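Local coordinates for protein LST4 (Kluyveromyces lactis, PDB 4ZY8), which probably takes part in amino acid uptake and in protein trafficking from the Golgi to the plasma membrane, and is represented here by its longin domain, at residues Arg84-Asn89 with Leu94-Ser99; Leu129-Lys134 with Cys149-Ala154. All blocks are in the same frame, centred on the assembly; numbering follows the deposited sequence.

Contact 1 of 2, residues Arg84-Asn89 with Leu94-Ser99; sequences RIFYLN and LRIAIS
Arg84 and Ile98 exchange two backbone hydrogen bonds, Arg84 N to Ile98 O and Ile98 N to Arg84 O, each 2.8 Å long. Phe86 and Ile96 repeat the exchange two residues on, with Ile96 N 2.8 Å from Phe86 O. Between these hydrogen-bonded pairs lies the non-hydrogen-bonded pair Ile85-Ala97, where Ile85 CA comes 3.3 Å from Ile96 O. On the face carrying Phe86, a chi1 of 56° sets CG between the backbone N and the carbonyl carbon and turns the ring across to the partner strand. Ile96 CB lies over one ring face in a CH-pi contact, 4.1 Å from the Phe86 centroid, while Ile98 CD1 meets the ring edge 3.9 Å from CE1. A leucine in place of Phe86 removes the ring, and would probably leave Ile96 CB without its aromatic face and open a gap toward Leu129 of helix 114-134. On the other face Arg95 runs alongside Tyr87, its CG 3.9 Å from the ring centroid, and Ile85 CD1 touches Arg95 CD. Both arginine charges are paired outside the hairpin, Arg84 with Asp69, Asp122 and Glu125, Arg95 with Glu18 beyond strand 12-17; backbone bonds, CH-pi and apolar contacts join the strands.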
ATOM      1  N   ARG A  84       2.757   3.239   0.262  1.00 32.81           N
ATOM      2  CA  ARG A  84       4.136   3.041  -0.168  1.00 30.49           C
ATOM      3  C   ARG A  84       4.125   2.774  -1.662  1.00 34.30           C
ATOM      4  O   ARG A  84       3.511   1.805  -2.115  1.00 29.66           O
ATOM      5  CB  ARG A  84       4.776   1.869   0.580  1.00 27.93           C
ATOM      6  CG  ARG A  84       6.048   1.269  -0.063  1.00 35.70           C
ATOM      7  CD  ARG A  84       7.255   2.222  -0.024  1.00 35.16           C
ATOM      8  NE  ARG A  84       7.542   2.719   1.336  1.00 28.56           N
ATOM      9  CZ  ARG A  84       8.429   2.208   2.187  1.00 29.32           C
ATOM     10  NH1 ARG A  84       9.161   1.142   1.863  1.00 29.66           N
ATOM     11  NH2 ARG A  84       8.581   2.779   3.379  1.00 29.17           N
ATOM     12  N   ILE A  85       4.815   3.598  -2.439  1.00 31.31           N
ATOM     13  CA  ILE A  85       4.820   3.373  -3.874  1.00 30.90           C
ATOM     14  C   ILE A  85       6.285   3.243  -4.310  1.00 32.39           C
ATOM     15  O   ILE A  85       7.140   3.948  -3.809  1.00 35.27           O
ATOM     16  CB  ILE A  85       4.042   4.502  -4.611  1.00 39.85           C
ATOM     17  CG1 ILE A  85       3.807   4.178  -6.079  1.00 46.22           C
ATOM     18  CG2 ILE A  85       4.673   5.876  -4.404  1.00 41.35           C
ATOM     19  CD1 ILE A  85       2.694   5.026  -6.663  1.00 47.42           C
ATOM     20  N   PHE A  86       6.585   2.265  -5.154  1.00 26.97           N
ATOM     21  CA  PHE A  86       7.964   1.983  -5.551  1.00 31.56           C
ATOM     22  C   PHE A  86       8.038   1.424  -6.957  1.00 33.86           C
ATOM     23  O   PHE A  86       7.032   0.975  -7.504  1.00 29.37           O
ATOM     24  CB  PHE A  86       8.633   1.002  -4.581  1.00 36.83           C
ATOM     25  CG  PHE A  86       7.887  -0.296  -4.411  1.00 34.68           C
ATOM     26  CD1 PHE A  86       6.844  -0.392  -3.508  1.00 33.85           C
ATOM     27  CD2 PHE A  86       8.256  -1.423  -5.128  1.00 30.84           C
ATOM     28  CE1 PHE A  86       6.147  -1.585  -3.342  1.00 31.52           C
ATOM     29  CE2 PHE A  86       7.573  -2.620  -4.970  1.00 32.75           C
ATOM     30  CZ  PHE A  86       6.509  -2.697  -4.069  1.00 32.09           C
ATOM     31  N   TYR A  87       9.226   1.420  -7.523  1.00 33.67           N
ATOM     32  CA  TYR A  87       9.467   0.905  -8.849  1.00 39.35           C
ATOM     33  C   TYR A  87      10.071  -0.490  -8.818  1.00 39.09           C
ATOM     34  O   TYR A  87      10.805  -0.808  -7.923  1.00 40.65           O
ATOM     35  CB  TYR A  87      10.401   1.847  -9.596  1.00 41.65           C
ATOM     36  CG  TYR A  87       9.821   3.197  -9.875  1.00 43.99           C
ATOM     37  CD1 TYR A  87       9.925   4.210  -8.962  1.00 42.19           C
ATOM     38  CD2 TYR A  87       9.166   3.453 -11.055  1.00 41.63           C
ATOM     39  CE1 TYR A  87       9.387   5.431  -9.205  1.00 46.28           C
ATOM     40  CE2 TYR A  87       8.629   4.680 -11.312  1.00 40.65           C
ATOM     41  CZ  TYR A  87       8.742   5.669 -10.380  1.00 48.27           C
ATOM     42  OH  TYR A  87       8.219   6.888 -10.622  1.00 41.16           O
ATOM     43  N   LEU A  88       9.804  -1.302  -9.827  1.00 38.36           N
ATOM     44  CA  LEU A  88      10.385  -2.630  -9.876  1.00 41.16           C
ATOM     45  C   LEU A  88      11.880  -2.578  -9.863  1.00 47.85           C
ATOM     46  O   LEU A  88      12.512  -3.373  -9.248  1.00 51.01           O
ATOM     47  CB  LEU A  88       9.899  -3.421 -11.073  1.00 46.80           C
ATOM     48  CG  LEU A  88      10.770  -4.600 -11.538  1.00 57.60           C
ATOM     49  CD1 LEU A  88      11.309  -5.481 -10.436  1.00 43.18           C
ATOM     50  CD2 LEU A  88      10.127  -5.423 -12.624  1.00 49.56           C
ATOM     51  N   ASN A  89      12.439  -1.636 -10.580  1.00 46.16           N
ATOM     52  CA  ASN A  89      13.872  -1.483 -10.639  1.00 42.88           C
ATOM     53  C   ASN A  89      14.234  -0.137 -11.248  1.00 41.04           C
ATOM     54  O   ASN A  89      13.354   0.657 -11.579  1.00 41.81           O
ATOM     55  CB  ASN A  89      14.500  -2.628 -11.450  1.00 47.55           C
ATOM     56  CG  ASN A  89      13.856  -2.804 -12.820  1.00 55.00           C
ATOM     57  OD1 ASN A  89      13.909  -1.901 -13.652  1.00 53.48           O
ATOM     58  ND2 ASN A  89      13.259  -3.978 -13.064  1.00 50.77           N
ATOM     59  N   LEU A  94       7.191   1.757 -14.359  1.00 39.29           N
ATOM     60  CA  LEU A  94       5.940   1.276 -13.765  1.00 42.86           C
ATOM     61  C   LEU A  94       5.991   1.229 -12.240  1.00 43.77           C
ATOM     62  O   LEU A  94       6.962   0.743 -11.669  1.00 44.40           O
ATOM     63  CB  LEU A  94       5.603  -0.116 -14.315  1.00 40.74           C
ATOM     64  CG  LEU A  94       5.379  -0.237 -15.828  1.00 52.71           C
ATOM     65  CD1 LEU A  94       4.913  -1.632 -16.176  1.00 54.39           C
ATOM     66  CD2 LEU A  94       4.336   0.774 -16.276  1.00 48.39           C
ATOM     67  N   ARG A  95       4.914   1.648 -11.585  1.00 47.49           N
ATOM     68  CA  ARG A  95       4.898   1.715 -10.130  1.00 41.77           C
ATOM     69  C   ARG A  95       4.026   0.625  -9.501  1.00 44.68           C
ATOM     70  O   ARG A  95       3.031   0.182 -10.091  1.00 37.94           O
ATOM     71  CB  ARG A  95       4.403   3.093  -9.681  1.00 46.25           C
ATOM     72  CG  ARG A  95       5.367   4.228  -9.995  1.00 46.74           C
ATOM     73  CD  ARG A  95       4.771   5.582  -9.671  1.00 45.16           C
ATOM     74  NE  ARG A  95       3.581   5.840 -10.466  1.00 49.60           N
ATOM     75  CZ  ARG A  95       2.756   6.856 -10.258  1.00 55.78           C
ATOM     76  NH1 ARG A  95       3.000   7.713  -9.272  1.00 60.28           N
ATOM     77  NH2 ARG A  95       1.693   7.022 -11.039  1.00 57.96           N
ATOM     78  N   ILE A  96       4.458   0.149  -8.335  1.00 34.02           N
ATOM     79  CA  ILE A  96       3.653  -0.730  -7.506  1.00 33.53           C
ATOM     80  C   ILE A  96       3.292   0.035  -6.245  1.00 35.63           C
ATOM     81  O   ILE A  96       4.134   0.740  -5.683  1.00 32.16           O
ATOM     82  CB  ILE A  96       4.385  -2.020  -7.128  1.00 33.90           C
ATOM     83  CG1 ILE A  96       4.656  -2.874  -8.362  1.00 45.85           C
ATOM     84  CG2 ILE A  96       3.574  -2.816  -6.124  1.00 37.11           C
ATOM     85  CD1 ILE A  96       5.415  -4.153  -8.036  1.00 44.44           C
ATOM     86  N   ALA A  97       2.058  -0.110  -5.782  1.00 30.02           N
ATOM     87  CA  ALA A  97       1.640   0.570  -4.573  1.00 30.41           C
ATOM     88  C   ALA A  97       1.095  -0.401  -3.522  1.00 34.74           C
ATOM     89  O   ALA A  97       0.369  -1.366  -3.826  1.00 28.82           O
ATOM     90  CB  ALA A  97       0.601   1.631  -4.884  1.00 26.67           C
ATOM     91  N   ILE A  98       1.488  -0.139  -2.285  1.00 28.70           N
ATOM     92  CA  ILE A  98       0.911  -0.801  -1.126  1.00 29.66           C
ATOM     93  C   ILE A  98       0.194   0.279  -0.334  1.00 29.76           C
ATOM     94  O   ILE A  98       0.846   1.158   0.241  1.00 27.39           O
ATOM     95  CB  ILE A  98       1.980  -1.489  -0.263  1.00 36.32           C
ATOM     96  CG1 ILE A  98       2.801  -2.449  -1.128  1.00 26.43           C
ATOM     97  CG2 ILE A  98       1.328  -2.194   0.937  1.00 32.93           C
ATOM     98  CD1 ILE A  98       3.943  -3.055  -0.435  1.00 29.83           C
ATOM     99  N   SER A  99      -1.138   0.251  -0.344  1.00 26.02           N
ATOM    100  CA  SER A  99      -1.926   1.333   0.261  1.00 30.03           C
ATOM    101  C   SER A  99      -2.860   0.830   1.348  1.00 30.78           C
ATOM    102  O   SER A  99      -3.479  -0.228   1.217  1.00 29.23           O
ATOM    103  CB  SER A  99      -2.768   2.063  -0.800  1.00 35.75           C
ATOM    104  OG  SER A  99      -1.997   2.545  -1.882  1.00 36.83           O
TER

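Contact 2 of 2, residues Leu129-Lys134 with Cys149-Ala154; sequences LKYLAK and CIEVAA
Lys134 and Glu151 form a salt bridge between the end of helix 114-134 and the first turn of helix 150-166, with Lys134 NZ 3.0 Å from Glu151 OE2. The ammonium group comes in on the syn lone pair of OE2, and OE1 stands farther off, 3.5 Å from NZ. A bend at chi3 of Lys134 (65°) brings its otherwise extended chain round to the acid, and Glu151 is folded at chi2 (87°), which brings its carboxylate to the edge of the Tyr131 ring and to Lys134 NZ.

Tyr131, one turn before the lysine, supplies the apolar part of the contact. Its CB packs against Glu151 CG at 3.8 Å, so the methylene groups of the acid are used as well as its charge. At the ring edge, Glu151 OE1 lies 3.7 Å from Tyr131 CD1, with the carboxylate and ring planes 85° apart. Cys149 approaches the same ring obliquely: its SG is 4.4 Å from the Tyr131 centroid, a sulfur-aromatic contact.

The thiol also has a task in its own helix. Cys149 is the N-cap of helix 150-166, and its SG accepts a weak bond from Val152 N, 3.6 Å away, which ties the sulfur to the first turn while it faces the tyrosine. Trp144 packs on Cys149 and Val152, and Leu140 and Pro141 touch Tyr131, so residues of the connection pack against the junction. Lys134 is exposed and Cys149 buried, which puts the salt bridge at the solvent side of the contact. Together these contacts join the C-terminal end of one helix to the start of the next, the connection between the last two helices of the longin domain, with a Cys N-cap at its second helix.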
ATOM      1  N   LEU A 129       9.008  -7.418  -4.435  1.00 33.42           N
ATOM      2  CA  LEU A 129      10.098  -7.365  -5.413  1.00 34.06           C
ATOM      3  C   LEU A 129      10.731  -8.731  -5.641  1.00 33.18           C
ATOM      4  O   LEU A 129      11.084  -9.072  -6.762  1.00 38.18           O
ATOM      5  CB  LEU A 129      11.179  -6.359  -4.982  1.00 30.83           C
ATOM      6  CG  LEU A 129      10.741  -4.893  -5.071  1.00 32.04           C
ATOM      7  CD1 LEU A 129      11.834  -3.945  -4.535  1.00 37.91           C
ATOM      8  CD2 LEU A 129      10.367  -4.560  -6.524  1.00 32.98           C
ATOM      9  N   LYS A 130      10.843  -9.525  -4.586  1.00 28.54           N
ATOM     10  CA  LYS A 130      11.380 -10.876  -4.711  1.00 35.62           C
ATOM     11  C   LYS A 130      10.481 -11.791  -5.536  1.00 39.47           C
ATOM     12  O   LYS A 130      10.977 -12.704  -6.210  1.00 34.40           O
ATOM     13  CB  LYS A 130      11.639 -11.483  -3.331  1.00 28.28           C
ATOM     14  CG  LYS A 130      12.896 -10.936  -2.684  1.00 36.44           C
ATOM     15  CD  LYS A 130      14.128 -11.547  -3.343  1.00 37.23           C
ATOM     16  CE  LYS A 130      15.412 -11.035  -2.716  1.00 37.69           C
ATOM     17  NZ  LYS A 130      16.576 -11.251  -3.636  1.00 38.99           N
ATOM     18  N   TYR A 131       9.173 -11.591  -5.455  1.00 34.66           N
ATOM     19  CA  TYR A 131       8.234 -12.304  -6.292  1.00 39.60           C
ATOM     20  C   TYR A 131       8.530 -12.026  -7.743  1.00 41.03           C
ATOM     21  O   TYR A 131       8.552 -12.913  -8.541  1.00 40.23           O
ATOM     22  CB  TYR A 131       6.778 -11.948  -5.982  1.00 36.55           C
ATOM     23  CG  TYR A 131       5.828 -12.514  -7.001  1.00 41.18           C
ATOM     24  CD1 TYR A 131       5.273 -13.753  -6.840  1.00 49.14           C
ATOM     25  CD2 TYR A 131       5.581 -11.847  -8.165  1.00 44.46           C
ATOM     26  CE1 TYR A 131       4.445 -14.283  -7.792  1.00 51.33           C
ATOM     27  CE2 TYR A 131       4.756 -12.357  -9.107  1.00 49.63           C
ATOM     28  CZ  TYR A 131       4.195 -13.578  -8.914  1.00 53.04           C
ATOM     29  OH  TYR A 131       3.385 -14.081  -9.848  1.00 51.09           O
ATOM     30  N   LEU A 132       8.730 -10.771  -8.054  1.00 37.57           N
ATOM     31  CA  LEU A 132       8.999 -10.362  -9.431  1.00 40.51           C
ATOM     32  C   LEU A 132      10.291 -10.991  -9.949  1.00 47.46           C
ATOM     33  O   LEU A 132      10.361 -11.407 -11.107  1.00 51.99           O
ATOM     34  CB  LEU A 132       9.048  -8.839  -9.529  1.00 36.90           C
ATOM     35  CG  LEU A 132       7.679  -8.247  -9.200  1.00 41.74           C
ATOM     36  CD1 LEU A 132       7.707  -6.749  -9.220  1.00 42.86           C
ATOM     37  CD2 LEU A 132       6.651  -8.766 -10.190  1.00 48.02           C
ATOM     38  N   ALA A 133      11.303 -11.051  -9.085  1.00 42.96           N
ATOM     39  CA  ALA A 133      12.577 -11.704  -9.373  1.00 40.59           C
ATOM     40  C   ALA A 133      12.422 -13.217  -9.548  1.00 51.33           C
ATOM     41  O   ALA A 133      13.105 -13.819 -10.369  1.00 57.38           O
ATOM     42  CB  ALA A 133      13.595 -11.404  -8.262  1.00 42.36           C
ATOM     43  N   LYS A 134      11.534 -13.828  -8.799  1.00 47.22           N
ATOM     44  CA  LYS A 134      11.346 -15.242  -8.883  1.00 55.03           C
ATOM     45  C   LYS A 134      10.858 -15.551 -10.252  1.00 63.43           C
ATOM     46  O   LYS A 134      11.375 -16.402 -10.928  1.00 68.98           O
ATOM     47  CB  LYS A 134      10.313 -15.724  -7.877  1.00 54.49           C
ATOM     48  CG  LYS A 134      10.172 -17.236  -7.808  1.00 60.49           C
ATOM     49  CD  LYS A 134       9.201 -17.710  -6.740  1.00 59.87           C
ATOM     50  CE  LYS A 134       7.786 -17.274  -7.039  1.00 64.31           C
ATOM     51  NZ  LYS A 134       6.909 -17.488  -5.872  1.00 71.33           N
ATOM     52  N   CYS A 149      -0.151 -17.347  -3.818  1.00 54.44           N
ATOM     53  CA  CYS A 149       1.042 -16.521  -3.803  1.00 51.73           C
ATOM     54  C   CYS A 149       1.478 -16.180  -2.406  1.00 40.97           C
ATOM     55  O   CYS A 149       0.905 -15.342  -1.793  1.00 43.78           O
ATOM     56  CB  CYS A 149       0.780 -15.249  -4.594  1.00 50.63           C
ATOM     57  SG  CYS A 149       2.157 -14.120  -4.742  1.00 47.11           S
ATOM     58  N   ILE A 150       2.495 -16.841  -1.911  1.00 35.52           N
ATOM     59  CA  ILE A 150       2.884 -16.624  -0.519  1.00 45.55           C
ATOM     60  C   ILE A 150       3.408 -15.199  -0.277  1.00 36.48           C
ATOM     61  O   ILE A 150       3.243 -14.665   0.818  1.00 34.05           O
ATOM     62  CB  ILE A 150       3.918 -17.669  -0.036  1.00 46.55           C
ATOM     63  CG1 ILE A 150       5.270 -17.493  -0.715  1.00 45.72           C
ATOM     64  CG2 ILE A 150       3.355 -19.084  -0.237  1.00 52.70           C
ATOM     65  CD1 ILE A 150       6.371 -18.294  -0.053  1.00 58.53           C
ATOM     66  N   GLU A 151       4.011 -14.587  -1.297  1.00 32.69           N
ATOM     67  CA  GLU A 151       4.583 -13.243  -1.133  1.00 35.24           C
ATOM     68  C   GLU A 151       3.479 -12.216  -0.867  1.00 38.18           C
ATOM     69  O   GLU A 151       3.629 -11.362  -0.003  1.00 33.46           O
ATOM     70  CB  GLU A 151       5.405 -12.830  -2.364  1.00 31.69           C
ATOM     71  CG  GLU A 151       6.724 -13.595  -2.518  1.00 36.70           C
ATOM     72  CD  GLU A 151       6.566 -14.905  -3.290  1.00 45.41           C
ATOM     73  OE1 GLU A 151       5.416 -15.359  -3.468  1.00 44.43           O
ATOM     74  OE2 GLU A 151       7.585 -15.461  -3.753  1.00 48.35           O
ATOM     75  N   VAL A 152       2.359 -12.309  -1.583  1.00 36.67           N
ATOM     76  CA  VAL A 152       1.233 -11.418  -1.325  1.00 30.99           C
ATOM     77  C   VAL A 152       0.582 -11.708   0.039  1.00 35.70           C
ATOM     78  O   VAL A 152       0.203 -10.781   0.770  1.00 31.15           O
ATOM     79  CB  VAL A 152       0.161 -11.515  -2.437  1.00 39.92           C
ATOM     80  CG1 VAL A 152      -1.081 -10.718  -2.058  1.00 35.96           C
ATOM     81  CG2 VAL A 152       0.728 -11.006  -3.752  1.00 35.99           C
ATOM     82  N   ALA A 153       0.430 -12.988   0.376  1.00 32.46           N
ATOM     83  CA  ALA A 153      -0.120 -13.342   1.672  1.00 30.44           C
ATOM     84  C   ALA A 153       0.781 -12.840   2.810  1.00 34.16           C
ATOM     85  O   ALA A 153       0.280 -12.408   3.853  1.00 30.94           O
ATOM     86  CB  ALA A 153      -0.309 -14.845   1.787  1.00 37.63           C
ATOM     87  N   ALA A 154       2.099 -12.908   2.620  1.00 31.26           N
ATOM     88  CA  ALA A 154       3.034 -12.433   3.641  1.00 31.20           C
ATOM     89  C   ALA A 154       2.834 -10.931   3.919  1.00 29.09           C
ATOM     90  O   ALA A 154       2.929 -10.493   5.072  1.00 30.62           O
ATOM     91  CB  ALA A 154       4.478 -12.705   3.221  1.00 35.33           C
TER

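Overall arrangement
From the N terminus the chain lays down strands 12-17 and 29-35, helix 47-55 and strand 68-74 before strand 79-87 turns back as strand 95-103. Contact 1 closes this hairpin, which strands 68-74 and 12-17 flank in the five-stranded antiparallel sheet. The chain then passes through helix 107-112 into helix 114-134, which packs on the sheet. Contact 2 closes the longer connection that follows, bringing the start of helix 150-166 beside the end of helix 114-134. The two closures are in series, neither nested nor crossed, their centres about 14 Å apart. They meet through helix 114-134: Leu129 touches Phe86 and Leu88, and Leu132 reaches Ile96 and Leu88, tying hairpin end and helical junction into one longin domain.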